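PDB 5NTD: leucyl aminopeptidase, which probably removes N-terminal residues, leucine among them, from peptides as a manganese-bound M17 aminopeptidase, captured here with the inhibitor bestatin. Local coordinates for residues S285-G290 against F383-E388; D241-D246 against R251-I256; L269-Y274 against N387-T392; V395-A400 against T515-K520. All coordinates share one frame; numbering follows the deposited sequence.

Interaction 1: S285-G290 against F383-E388. With MN (manganese (II) ion), chain B; BES (2-(3-amino-2-hydroxy-4-phenyl-butyrylamino)-4-methyl-pentanoic acid), chain C.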
loop_
_atom_site.group_PDB
_atom_site.type_symbol
_atom_site.label_atom_id
_atom_site.label_comp_id
_atom_site.label_asym_id
_atom_site.label_seq_id
_atom_site.Cartn_x
_atom_site.Cartn_y
_atom_site.Cartn_z
ATOM N N SER G 285 3.225 31.282 30.434
ATOM C CA SER G 285 3.705 31.349 29.037
ATOM C C SER G 285 2.957 30.363 28.169
ATOM O O SER G 285 2.932 29.157 28.442
ATOM C CB SER G 285 5.180 31.077 28.931
ATOM O OG SER G 285 5.937 32.162 29.438
ATOM N N LEU G 286 2.336 30.897 27.139
ATOM C CA LEU G 286 1.617 30.106 26.163
ATOM C C LEU G 286 2.498 29.921 24.947
ATOM O O LEU G 286 3.133 30.867 24.487
ATOM C CB LEU G 286 0.317 30.777 25.720
ATOM C CG LEU G 286 -0.632 31.191 26.845
ATOM C CD1 LEU G 286 -1.801 31.999 26.287
ATOM C CD2 LEU G 286 -1.174 29.978 27.590
ATOM N N VAL G 287 2.484 28.712 24.396
ATOM C CA VAL G 287 3.222 28.407 23.155
ATOM C C VAL G 287 2.315 27.601 22.210
ATOM O O VAL G 287 1.780 26.604 22.588
ATOM C CB VAL G 287 4.483 27.600 23.458
ATOM C CG1 VAL G 287 5.301 27.394 22.189
ATOM C CG2 VAL G 287 5.324 28.321 24.489
ATOM N N GLY G 288 2.163 28.079 20.995
ATOM C CA GLY G 288 1.249 27.471 20.041
ATOM C C GLY G 288 1.898 27.028 18.740
ATOM O O GLY G 288 2.711 27.737 18.172
ATOM N N LYS G 289 1.537 25.824 18.303
ATOM C CA LYS G 289 2.000 25.274 17.000
ATOM C C LYS G 289 1.221 26.014 15.928
ATOM O O LYS G 289 0.010 25.839 15.782
ATOM C CB LYS G 289 1.791 23.749 16.894
ATOM C CG LYS G 289 2.161 23.151 15.538
ATOM C CD LYS G 289 1.757 21.664 15.388
ATOM C CE LYS G 289 2.022 21.119 13.975
ATOM N NZ LYS G 289 1.541 19.744 13.657
ATOM N N GLY G 290 1.929 26.837 15.186
ATOM C CA GLY G 290 1.319 27.635 14.126
ATOM C C GLY G 290 1.727 27.209 12.740
ATOM O O GLY G 290 2.259 27.988 11.949
ATOM N N PHE G 383 11.528 26.759 24.672
ATOM C CA PHE G 383 12.847 27.259 25.128
ATOM C C PHE G 383 12.844 28.794 25.141
ATOM O O PHE G 383 13.283 29.407 26.107
ATOM C CB PHE G 383 14.023 26.808 24.310
ATOM C CG PHE G 383 15.336 27.174 24.946
ATOM C CD1 PHE G 383 15.877 26.388 25.972
ATOM C CD2 PHE G 383 16.013 28.332 24.576
ATOM C CE1 PHE G 383 17.108 26.731 26.579
ATOM C CE2 PHE G 383 17.224 28.669 25.174
ATOM C CZ PHE G 383 17.766 27.878 26.179
ATOM N N HIS G 384 12.314 29.363 24.085
ATOM C CA HIS G 384 12.182 30.803 24.023
ATOM C C HIS G 384 11.396 31.354 25.243
ATOM O O HIS G 384 11.814 32.302 25.911
ATOM C CB HIS G 384 11.448 31.217 22.764
ATOM C CG HIS G 384 11.322 32.700 22.611
ATOM N ND1 HIS G 384 12.377 33.496 22.211
ATOM C CD2 HIS G 384 10.267 33.534 22.806
ATOM C CE1 HIS G 384 11.968 34.754 22.143
ATOM N NE2 HIS G 384 10.695 34.802 22.504
ATOM N N ALA G 385 10.258 30.742 25.511
ATOM C CA ALA G 385 9.378 31.188 26.606
ATOM C C ALA G 385 10.056 31.038 27.959
ATOM O O ALA G 385 9.895 31.894 28.822
ATOM C CB ALA G 385 8.059 30.437 26.610
ATOM N N THR G 386 10.789 29.970 28.131
ATOM C CA THR G 386 11.356 29.643 29.449
ATOM C C THR G 386 12.765 30.209 29.671
ATOM O O THR G 386 13.292 30.136 30.775
ATOM C CB THR G 386 11.409 28.126 29.712
ATOM O OG1 THR G 386 12.106 27.479 28.645
ATOM C CG2 THR G 386 10.016 27.593 29.824
ATOM N N ASN G 387 13.357 30.750 28.630
ATOM C CA ASN G 387 14.733 31.244 28.713
ATOM C C ASN G 387 14.975 32.670 28.251
ATOM O O ASN G 387 15.887 33.312 28.737
ATOM C CB ASN G 387 15.681 30.363 27.904
ATOM C CG ASN G 387 17.124 30.433 28.412
ATOM O OD1 ASN G 387 17.450 29.871 29.446
ATOM N ND2 ASN G 387 17.977 31.124 27.676
ATOM N N GLU G 388 14.187 33.155 27.314
ATOM C CA GLU G 388 14.514 34.404 26.620
ATOM C C GLU G 388 13.635 35.583 26.960
ATOM O O GLU G 388 13.784 36.659 26.384
ATOM C CB GLU G 388 14.463 34.201 25.117
ATOM C CG GLU G 388 15.368 33.101 24.634
ATOM C CD GLU G 388 16.823 33.427 24.782
ATOM O OE1 GLU G 388 17.492 32.550 25.336
ATOM O OE2 GLU G 388 17.329 34.497 24.331
HETATM MN MN MN B . 1.716 19.128 11.700
HETATM N N2 BES C . 0.022 18.076 12.042
HETATM C C1 BES C . 0.198 16.626 12.088
HETATM C C6 BES C . -0.723 15.927 13.119
HETATM C C7 BES C . -2.138 15.632 12.704
HETATM C C8 BES C . -3.129 16.597 12.818
HETATM C C12 BES C . -2.495 14.368 12.252
HETATM C C9 BES C . -4.441 16.319 12.445
HETATM C C11 BES C . -3.816 14.087 11.871
HETATM C C10 BES C . -4.790 15.062 11.959
HETATM C C2 BES C . 1.691 16.380 12.392
HETATM O O2 BES C . 2.584 17.426 11.899
HETATM C C3 BES C . 2.092 15.102 11.716
HETATM O O3 BES C . 2.486 15.254 10.536
HETATM N N1 BES C . 2.010 14.018 12.505
HETATM C C4 BES C . 2.336 12.678 12.117
HETATM C C13 BES C . 3.790 12.336 12.428
HETATM C C14 BES C . 4.321 11.092 11.717
HETATM C C15 BES C . 4.016 10.955 10.230
HETATM C C16 BES C . 5.824 11.048 11.841
HETATM C C5 BES C . 1.491 11.691 12.849
HETATM O O1 BES C . 1.068 10.726 12.212
HETATM O O4 BES C . 1.251 11.851 14.049
#
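Ala385 meets Ser285 and Val287 where a helix packs on the mixed sheet of the catalytic domain, a standard joint of an alpha/beta fold. The single methyl of Ala385, on helix 374-387, points at strand 283-291 and supplies about half of the buried surface. It lies against the root of Ser285, with Ala385 CB 3.8 Å from Ser285 CB, and it also reaches the flank of Val287, whose CG2 is 4.1 Å from the same methyl carbon. The small residue lets the backbones come close: the CA atoms of Ser285 and Ala385 are 6.2 Å apart.

Val287 holds CG1 anti to its own backbone N (chi1 -175°), which turns CG2 toward the helix, where Leu378 and Val382 also touch this side chain. The hydroxyl of Ser285 passes beside Ala385 without bonding to it; its hydrogen-bond partner is Ser336 on the neighbouring strand, so a buried polar group is satisfied within the sheet. At the helix end, Asn387 ND2 donates to Glu388 OE1 at 2.8 Å, in its own amide plane and nearly straight at 166°, meeting OE1 on the anti side but tilted well out of the carboxylate plane.

The same strand runs on into the active site. Lys289 lies far from the 383-388 turn, though it touches Leu378 earlier in that helix; its extended chain reaches a manganese ion that Asp294, Asp312 and Glu373 also bind. Bestatin chelates this metal through N2 and O2, and Lys289 NZ completes the grip, 2.1 Å from the manganese.

Interaction 2: D241-D246 against R251-I256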
loop_
_atom_site.group_PDB
_atom_site.type_symbol
_atom_site.label_atom_id
_atom_site.label_comp_id
_atom_site.label_asym_id
_atom_site.label_seq_id
_atom_site.Cartn_x
_atom_site.Cartn_y
_atom_site.Cartn_z
ATOM N N ASP G 241 6.660 40.946 19.721
ATOM C CA ASP G 241 8.051 40.711 19.287
ATOM C C ASP G 241 8.027 39.658 18.145
ATOM O O ASP G 241 7.436 38.604 18.297
ATOM C CB ASP G 241 8.896 40.191 20.442
ATOM C CG ASP G 241 10.309 39.788 20.017
ATOM O OD1 ASP G 241 10.991 40.636 19.397
ATOM O OD2 ASP G 241 10.763 38.647 20.346
ATOM N N VAL G 242 8.685 39.966 17.054
ATOM C CA VAL G 242 8.722 39.106 15.897
ATOM C C VAL G 242 10.151 38.776 15.529
ATOM O O VAL G 242 10.942 39.662 15.228
ATOM C CB VAL G 242 8.075 39.762 14.667
ATOM C CG1 VAL G 242 8.156 38.844 13.451
ATOM C CG2 VAL G 242 6.621 40.099 14.942
ATOM N N ILE G 243 10.469 37.493 15.498
ATOM C CA ILE G 243 11.739 37.039 14.945
ATOM C C ILE G 243 11.426 36.351 13.632
ATOM O O ILE G 243 10.760 35.315 13.599
ATOM C CB ILE G 243 12.487 36.109 15.886
ATOM C CG1 ILE G 243 12.482 36.708 17.285
ATOM C CG2 ILE G 243 13.912 35.909 15.397
ATOM C CD1 ILE G 243 13.112 35.822 18.320
ATOM N N CYS G 244 11.947 36.902 12.553
ATOM C CA CYS G 244 11.499 36.549 11.188
ATOM C C CYS G 244 12.572 35.946 10.292
ATOM O O CYS G 244 13.709 36.405 10.261
ATOM C CB CYS G 244 10.937 37.767 10.471
ATOM S SG CYS G 244 10.268 37.375 8.829
ATOM N N GLY G 245 12.196 34.862 9.618
ATOM C CA GLY G 245 12.995 34.286 8.529
ATOM C C GLY G 245 14.412 33.944 8.880
ATOM O O GLY G 245 14.689 33.252 9.853
ATOM N N ASP G 246 15.337 34.466 8.103
ATOM C CA ASP G 246 16.771 34.152 8.325
ATOM C C ASP G 246 17.305 34.604 9.680
ATOM O O ASP G 246 18.254 34.030 10.206
ATOM C CB ASP G 246 17.616 34.699 7.186
ATOM C CG ASP G 246 17.370 33.957 5.863
ATOM O OD1 ASP G 246 16.515 33.032 5.784
ATOM O OD2 ASP G 246 18.059 34.280 4.870
ATOM N N ARG G 251 19.985 33.823 15.020
ATOM C CA ARG G 251 19.778 33.835 16.485
ATOM C C ARG G 251 19.625 32.461 17.142
ATOM O O ARG G 251 19.302 32.367 18.323
ATOM C CB ARG G 251 18.596 34.705 16.808
ATOM C CG ARG G 251 18.876 36.175 16.477
ATOM C CD ARG G 251 17.667 37.075 16.688
ATOM N NE ARG G 251 17.234 37.067 18.093
ATOM C CZ ARG G 251 16.202 37.754 18.577
ATOM N NH1 ARG G 251 15.875 37.633 19.858
ATOM N NH2 ARG G 251 15.482 38.554 17.795
ATOM N N GLY G 252 19.919 31.399 16.397
ATOM C CA GLY G 252 20.048 30.034 16.976
ATOM C C GLY G 252 18.758 29.254 17.086
ATOM O O GLY G 252 18.728 28.188 17.679
ATOM N N TYR G 253 17.698 29.763 16.473
ATOM C CA TYR G 253 16.390 29.078 16.460
ATOM C C TYR G 253 16.304 28.068 15.308
ATOM O O TYR G 253 15.493 28.192 14.385
ATOM C CB TYR G 253 15.246 30.086 16.373
ATOM C CG TYR G 253 15.108 30.929 17.626
ATOM C CD1 TYR G 253 14.317 30.508 18.690
ATOM C CD2 TYR G 253 15.756 32.178 17.730
ATOM C CE1 TYR G 253 14.165 31.304 19.830
ATOM C CE2 TYR G 253 15.626 32.972 18.874
ATOM C CZ TYR G 253 14.830 32.527 19.921
ATOM O OH TYR G 253 14.729 33.253 21.070
ATOM N N GLY G 254 17.168 27.078 15.394
ATOM C CA GLY G 254 17.386 26.116 14.304
ATOM C C GLY G 254 16.175 25.254 14.000
ATOM O O GLY G 254 15.976 24.821 12.854
ATOM N N GLY G 255 15.356 25.021 15.008
ATOM C CA GLY G 255 14.171 24.159 14.837
ATOM C C GLY G 255 13.099 24.750 13.962
ATOM O O GLY G 255 12.802 24.276 12.884
ATOM N N ILE G 256 12.574 25.874 14.397
ATOM C CA ILE G 256 11.574 26.594 13.609
ATOM C C ILE G 256 12.143 27.082 12.272
ATOM O O ILE G 256 11.447 27.095 11.262
ATOM C CB ILE G 256 10.869 27.746 14.399
ATOM C CG1 ILE G 256 9.779 28.371 13.545
ATOM C CG2 ILE G 256 11.855 28.798 14.881
ATOM C CD1 ILE G 256 8.808 29.217 14.335
#
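The guanidinium of Arg251 carries the aliphatic end of Ile243 over one face: CD1 rides 3.4 Å above the plane, offset toward the rim on the NH1 and NH2 side. Ile243 CD1 is 3.6 Å from Arg251 NH1, while the carbon before it, Ile243 CG1, is equally close to Arg251 NH2. The two side chains cross at about a right angle, and a bend at chi3 (62°) turns the end of the arginine across the isoleucine. This is apolar cover for a flat cation rather than charge pairing; Asp241 stands near enough for a weak attraction at most.

The second flat group, the ring of Tyr253, receives the same methyl, with Ile243 CD1 3.8 Å from Tyr253 CE2. The one methyl thus fits into the angle between the arginine and the tyrosine. The phenol oxygen is hydrogen-bonded to His384 ND1 on helix 374-387, which fixes the far end of the ring.

Arg251 and Tyr253 flank Gly252, which helps bring both side chains to one isoleucine. Gly252, with positive phi, is the C-prime residue of a Schellman motif ending helix 246-250, in which Tyr253 N bonds to Leu248 O. Tyr253 then centres an inverse gamma turn and serves as the N-cap residue of helix 254-260: a Schellman-terminated helix followed directly by a second helix, the turn packing against strand 239-244, an edge strand of the catalytic sheet within this chain.

Interaction 3: L269-Y274 against N387-T392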
loop_
_atom_site.group_PDB
_atom_site.type_symbol
_atom_site.label_atom_id
_atom_site.label_comp_id
_atom_site.label_asym_id
_atom_site.label_seq_id
_atom_site.Cartn_x
_atom_site.Cartn_y
_atom_site.Cartn_z
ATOM N N LEU G 269 8.781 33.504 14.644
ATOM C CA LEU G 269 8.510 33.319 16.062
ATOM C C LEU G 269 7.948 34.644 16.589
ATOM O O LEU G 269 8.648 35.639 16.721
ATOM C CB LEU G 269 9.760 32.935 16.804
ATOM C CG LEU G 269 9.554 32.228 18.136
ATOM C CD1 LEU G 269 8.916 30.861 17.988
ATOM C CD2 LEU G 269 10.899 32.091 18.829
ATOM N N VAL G 270 6.663 34.623 16.891
ATOM C CA VAL G 270 5.926 35.799 17.304
ATOM C C VAL G 270 5.543 35.704 18.783
ATOM O O VAL G 270 4.772 34.828 19.171
ATOM C CB VAL G 270 4.667 35.980 16.485
ATOM C CG1 VAL G 270 3.901 37.217 16.918
ATOM C CG2 VAL G 270 5.000 36.085 15.017
ATOM N N THR G 271 6.067 36.612 19.594
ATOM C CA THR G 271 5.762 36.609 21.012
ATOM C C THR G 271 4.985 37.858 21.409
ATOM O O THR G 271 5.389 38.983 21.133
ATOM C CB THR G 271 7.018 36.457 21.882
ATOM O OG1 THR G 271 7.670 35.200 21.593
ATOM C CG2 THR G 271 6.663 36.464 23.355
ATOM N N LEU G 272 3.879 37.626 22.090
ATOM C CA LEU G 272 2.993 38.668 22.580
ATOM C C LEU G 272 3.065 38.711 24.113
ATOM O O LEU G 272 3.166 37.662 24.750
ATOM C CB LEU G 272 1.544 38.433 22.157
ATOM C CG LEU G 272 1.375 37.965 20.718
ATOM C CD1 LEU G 272 -0.094 37.700 20.427
ATOM C CD2 LEU G 272 1.907 38.996 19.755
ATOM N N LEU G 273 3.034 39.927 24.676
ATOM C CA LEU G 273 3.112 40.120 26.146
ATOM C C LEU G 273 1.978 40.917 26.677
ATOM O O LEU G 273 1.640 41.962 26.174
ATOM C CB LEU G 273 4.383 40.809 26.559
ATOM C CG LEU G 273 5.666 40.026 26.309
ATOM C CD1 LEU G 273 6.875 40.960 26.459
ATOM C CD2 LEU G 273 5.774 38.850 27.288
ATOM N N TYR G 274 1.424 40.404 27.751
ATOM C CA TYR G 274 0.410 41.108 28.512
ATOM C C TYR G 274 0.750 41.018 29.990
ATOM O O TYR G 274 0.918 39.927 30.558
ATOM C CB TYR G 274 -0.967 40.504 28.256
ATOM C CG TYR G 274 -2.016 40.841 29.288
ATOM C CD1 TYR G 274 -2.552 42.128 29.378
ATOM C CD2 TYR G 274 -2.506 39.855 30.146
ATOM C CE1 TYR G 274 -3.535 42.416 30.301
ATOM C CE2 TYR G 274 -3.488 40.130 31.082
ATOM C CZ TYR G 274 -4.000 41.407 31.151
ATOM O OH TYR G 274 -4.972 41.666 32.085
ATOM N N ASN G 387 13.357 30.750 28.630
ATOM C CA ASN G 387 14.733 31.244 28.713
ATOM C C ASN G 387 14.975 32.670 28.251
ATOM O O ASN G 387 15.887 33.312 28.737
ATOM C CB ASN G 387 15.681 30.363 27.904
ATOM C CG ASN G 387 17.124 30.433 28.412
ATOM O OD1 ASN G 387 17.450 29.871 29.446
ATOM N ND2 ASN G 387 17.977 31.124 27.676
ATOM N N GLU G 388 14.187 33.155 27.314
ATOM C CA GLU G 388 14.514 34.404 26.620
ATOM C C GLU G 388 13.635 35.583 26.960
ATOM O O GLU G 388 13.784 36.659 26.384
ATOM C CB GLU G 388 14.463 34.201 25.117
ATOM C CG GLU G 388 15.368 33.101 24.634
ATOM C CD GLU G 388 16.823 33.427 24.782
ATOM O OE1 GLU G 388 17.492 32.550 25.336
ATOM O OE2 GLU G 388 17.329 34.497 24.331
ATOM N N LEU G 389 12.678 35.392 27.851
ATOM C CA LEU G 389 11.729 36.496 28.184
ATOM C C LEU G 389 12.223 37.274 29.396
ATOM O O LEU G 389 13.149 36.869 30.080
ATOM C CB LEU G 389 10.298 35.966 28.432
ATOM C CG LEU G 389 9.706 35.171 27.284
ATOM C CD1 LEU G 389 8.281 34.762 27.622
ATOM C CD2 LEU G 389 9.727 35.952 25.974
ATOM N N SER G 390 11.585 38.400 29.636
ATOM C CA SER G 390 11.946 39.269 30.806
ATOM C C SER G 390 11.461 38.701 32.142
ATOM O O SER G 390 11.821 39.206 33.179
ATOM C CB SER G 390 11.377 40.667 30.652
ATOM O OG SER G 390 9.970 40.572 30.436
ATOM N N PHE G 391 10.634 37.676 32.099
ATOM C CA PHE G 391 10.255 36.927 33.305
ATOM C C PHE G 391 10.393 35.439 33.041
ATOM O O PHE G 391 10.499 35.006 31.893
ATOM C CB PHE G 391 8.824 37.241 33.703
ATOM C CG PHE G 391 7.795 36.721 32.721
ATOM C CD1 PHE G 391 7.424 37.468 31.622
ATOM C CD2 PHE G 391 7.165 35.503 32.948
ATOM C CE1 PHE G 391 6.451 37.013 30.744
ATOM C CE2 PHE G 391 6.187 35.031 32.079
ATOM C CZ PHE G 391 5.836 35.783 30.969
ATOM N N THR G 392 10.357 34.667 34.112
ATOM C CA THR G 392 10.334 33.201 34.023
ATOM C C THR G 392 8.945 32.740 34.423
ATOM O O THR G 392 8.491 33.062 35.497
ATOM C CB THR G 392 11.369 32.546 34.949
ATOM O OG1 THR G 392 12.675 33.027 34.599
ATOM C CG2 THR G 392 11.390 31.012 34.779
#
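Leu389 is the first residue of the 387-392 loop to touch strand 268-274, and it does so through one branch: its CD2 comes to 4.1 Å from Thr271 CG2, the two side chains meeting at a slant. In Thr271 the methyl is the branch offered to the loop, while OG1 stands on the backbone N side (chi1 -61°) and is hydrogen-bonded to Thr338 on the adjoining strand. The threonine therefore divides its work, polar toward the sheet and apolar toward the loop. Leu389 also touches His384 of helix 374-387 and Ser336 of strand 334-344.

Two residues on, Phe391 brings its ring alongside Leu273. The side chains slide past each other in opposite directions, so that Leu273 CD2 arrives at the ring edge, in the ring plane, 4.0 Å from Phe391 CE1. A chi1 of 68°, with CG between the backbone N and the carbonyl carbon, directs the ring at the strand; it also touches Gln334.

Alternate residues of loop and strand are thus matched, Leu389 with Thr271 and Phe391 with Leu273. The arrangement is that of an alpha-to-beta connection in an alpha/beta fold, leading from helix 374-387 to strand 395-400 and packing on the sheet as it goes.

Interaction 4: V395-A400 against T515-K520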
loop_
_atom_site.group_PDB
_atom_site.type_symbol
_atom_site.label_atom_id
_atom_site.label_comp_id
_atom_site.label_asym_id
_atom_site.label_seq_id
_atom_site.Cartn_x
_atom_site.Cartn_y
_atom_site.Cartn_z
ATOM N N VAL G 395 4.125 28.591 34.825
ATOM C CA VAL G 395 3.422 27.561 34.081
ATOM C C VAL G 395 3.662 27.800 32.613
ATOM O O VAL G 395 3.537 28.914 32.132
ATOM C CB VAL G 395 1.901 27.587 34.319
ATOM C CG1 VAL G 395 1.213 26.501 33.512
ATOM C CG2 VAL G 395 1.583 27.401 35.790
ATOM N N VAL G 396 3.982 26.724 31.906
ATOM C CA VAL G 396 4.086 26.750 30.437
ATOM C C VAL G 396 2.986 25.866 29.871
ATOM O O VAL G 396 2.844 24.713 30.270
ATOM C CB VAL G 396 5.414 26.238 29.918
ATOM C CG1 VAL G 396 5.411 26.157 28.395
ATOM C CG2 VAL G 396 6.528 27.139 30.357
ATOM N N ILE G 397 2.200 26.442 28.966
ATOM C CA ILE G 397 1.151 25.702 28.281
ATOM C C ILE G 397 1.450 25.737 26.810
ATOM O O ILE G 397 1.504 26.818 26.199
ATOM C CB ILE G 397 -0.247 26.289 28.488
ATOM C CG1 ILE G 397 -0.584 26.387 29.968
ATOM C CG2 ILE G 397 -1.305 25.440 27.779
ATOM C CD1 ILE G 397 -1.869 27.146 30.239
ATOM N N ASP G 398 1.677 24.571 26.234
ATOM C CA ASP G 398 1.794 24.516 24.771
ATOM C C ASP G 398 0.550 23.815 24.223
ATOM O O ASP G 398 0.038 22.879 24.829
ATOM C CB ASP G 398 3.105 23.886 24.308
ATOM C CG ASP G 398 3.079 22.371 24.339
ATOM O OD1 ASP G 398 2.395 21.791 23.477
ATOM O OD2 ASP G 398 3.687 21.805 25.265
ATOM N N MET G 399 0.070 24.328 23.112
ATOM C CA MET G 399 -1.106 23.791 22.446
ATOM C C MET G 399 -0.771 23.536 20.992
ATOM O O MET G 399 -0.212 24.387 20.327
ATOM C CB MET G 399 -2.312 24.731 22.528
ATOM C CG MET G 399 -2.690 25.098 23.963
ATOM S SD MET G 399 -4.157 26.121 24.069
ATOM C CE MET G 399 -5.376 24.935 24.540
ATOM N N ALA G 400 -1.135 22.350 20.521
ATOM C CA ALA G 400 -0.698 21.889 19.189
ATOM C C ALA G 400 -1.561 20.801 18.628
ATOM O O ALA G 400 -1.983 19.895 19.325
ATOM C CB ALA G 400 0.724 21.413 19.273
ATOM N N THR G 515 -9.356 30.438 29.031
ATOM C CA THR G 515 -10.019 31.468 29.785
ATOM C C THR G 515 -10.470 30.903 31.132
ATOM O O THR G 515 -10.236 31.500 32.172
ATOM C CB THR G 515 -11.200 32.054 29.022
ATOM O OG1 THR G 515 -10.706 32.670 27.821
ATOM C CG2 THR G 515 -11.907 33.132 29.863
ATOM N N GLU G 516 -11.072 29.723 31.084
ATOM C CA GLU G 516 -11.589 29.070 32.277
ATOM C C GLU G 516 -10.440 28.645 33.174
ATOM O O GLU G 516 -10.495 28.800 34.407
ATOM C CB GLU G 516 -12.478 27.912 31.902
ATOM C CG GLU G 516 -13.016 27.114 33.082
ATOM C CD GLU G 516 -13.898 27.933 34.032
ATOM O OE1 GLU G 516 -14.510 28.934 33.592
ATOM O OE2 GLU G 516 -13.952 27.576 35.237
ATOM N N TYR G 517 -9.372 28.142 32.568
ATOM C CA TYR G 517 -8.164 27.763 33.331
ATOM C C TYR G 517 -7.591 29.000 34.090
ATOM O O TYR G 517 -7.301 28.941 35.298
ATOM C CB TYR G 517 -7.093 27.108 32.419
ATOM C CG TYR G 517 -5.750 26.827 33.096
ATOM C CD1 TYR G 517 -5.588 25.756 33.938
ATOM C CD2 TYR G 517 -4.686 27.687 32.933
ATOM C CE1 TYR G 517 -4.380 25.540 34.610
ATOM C CE2 TYR G 517 -3.476 27.489 33.590
ATOM C CZ TYR G 517 -3.328 26.429 34.429
ATOM O OH TYR G 517 -2.131 26.227 35.079
ATOM N N PHE G 518 -7.446 30.088 33.369
ATOM C CA PHE G 518 -6.932 31.354 33.963
ATOM C C PHE G 518 -7.834 31.861 35.129
ATOM O O PHE G 518 -7.351 32.282 36.155
ATOM C CB PHE G 518 -6.830 32.475 32.930
ATOM C CG PHE G 518 -5.870 32.213 31.820
ATOM C CD1 PHE G 518 -4.786 31.394 31.988
ATOM C CD2 PHE G 518 -6.055 32.826 30.597
ATOM C CE1 PHE G 518 -3.894 31.160 30.937
ATOM C CE2 PHE G 518 -5.185 32.615 29.550
ATOM C CZ PHE G 518 -4.089 31.783 29.727
ATOM N N ARG G 519 -9.133 31.724 34.940
ATOM C CA ARG G 519 -10.144 32.126 35.934
ATOM C C ARG G 519 -9.935 31.478 37.305
ATOM O O ARG G 519 -10.123 32.137 38.319
ATOM C CB ARG G 519 -11.564 31.781 35.488
ATOM C CG ARG G 519 -12.447 32.964 35.162
ATOM C CD ARG G 519 -13.577 32.667 34.188
ATOM N NE ARG G 519 -14.480 31.587 34.572
ATOM C CZ ARG G 519 -15.583 31.710 35.314
ATOM N NH1 ARG G 519 -15.956 32.871 35.836
ATOM N NH2 ARG G 519 -16.326 30.623 35.531
ATOM N N LYS G 520 -9.514 30.217 37.327
ATOM C CA LYS G 520 -9.382 29.465 38.576
ATOM C C LYS G 520 -7.963 29.399 39.125
ATOM O O LYS G 520 -7.728 28.661 40.075
ATOM C CB LYS G 520 -9.946 28.050 38.426
ATOM C CG LYS G 520 -11.402 27.953 37.958
ATOM C CD LYS G 520 -12.427 28.693 38.787
ATOM C CE LYS G 520 -13.714 29.106 38.013
ATOM N NZ LYS G 520 -14.843 28.166 37.908
#
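Apolar packing joins Ile397 to Tyr517 and does most of the work between strand 395-400 and the C-terminal helix 511-519. Ile397 CD1 lies 3.7 Å from Tyr517 CE2 and nearly as close to CD2, the side chains sliding past each other in opposite directions. Tyr517 extends from the helix with CG anti to its backbone N (chi1 174°), bridging backbones whose CA atoms are 10.8 Å apart at Ile397 and Tyr517. Met428 of helix 422-435 touches both partners, and Phe518, beside this pair, packs on Leu286 of the adjoining strand 283-291.

One contact pairs a polar atom with carbon. The phenol oxygen of Tyr517 comes head-on to the isopropyl group of Val395, with OH 3.7 Å from Val395 CG1 and slightly farther from CG2. It is van der Waals packing, placing the two valine methyls around the end of the ring.

The ionic interactions stay within 515-520. Arg519 grips Glu516 side-on, with Arg519 NE 2.8 Å from Glu516 OE1 and Arg519 NH2 3.1 Å from Glu516 OE1; OE1 lies close to the guanidinium plane, although NE reaches it from above the carboxylate plane. The syn lone pair of Glu516 OE2 receives Lys520 NZ at 2.9 Å. Two cations on one carboxylate would be expected to favour its ionised form.

The chemistry is therefore segregated: charges are paired at the helix's C-terminal end, with Lys520 just beyond it, whereas attachment to the strand rests on dispersion and shape, consistent with side-chain fit, more than polar bonding, setting this part of the helix against the strand.

Overall arrangement
All four contacts reach one mixed sheet in the catalytic part of the chain. Along the sequence, interaction 2 closes before interactions 1 and 3 open; these end on the same stretch, sharing Asn387 and Glu388 with centres 7 Å apart, and interaction 4 follows. The Tyr253-His384 bond links interactions 1 and 2, 12 Å apart between centres. Strands 239-244 and 268-274 pair antiparallel, joining interactions 2 and 3; strands 283-291 and 395-400 pair parallel, joining interactions 1 and 4. Helices 374-387 and 511-519 pack on opposite faces of the sheet. Except in interaction 2, the contacts join segments 93 or more residues apart, around the strand that carries Lys289 to the manganese.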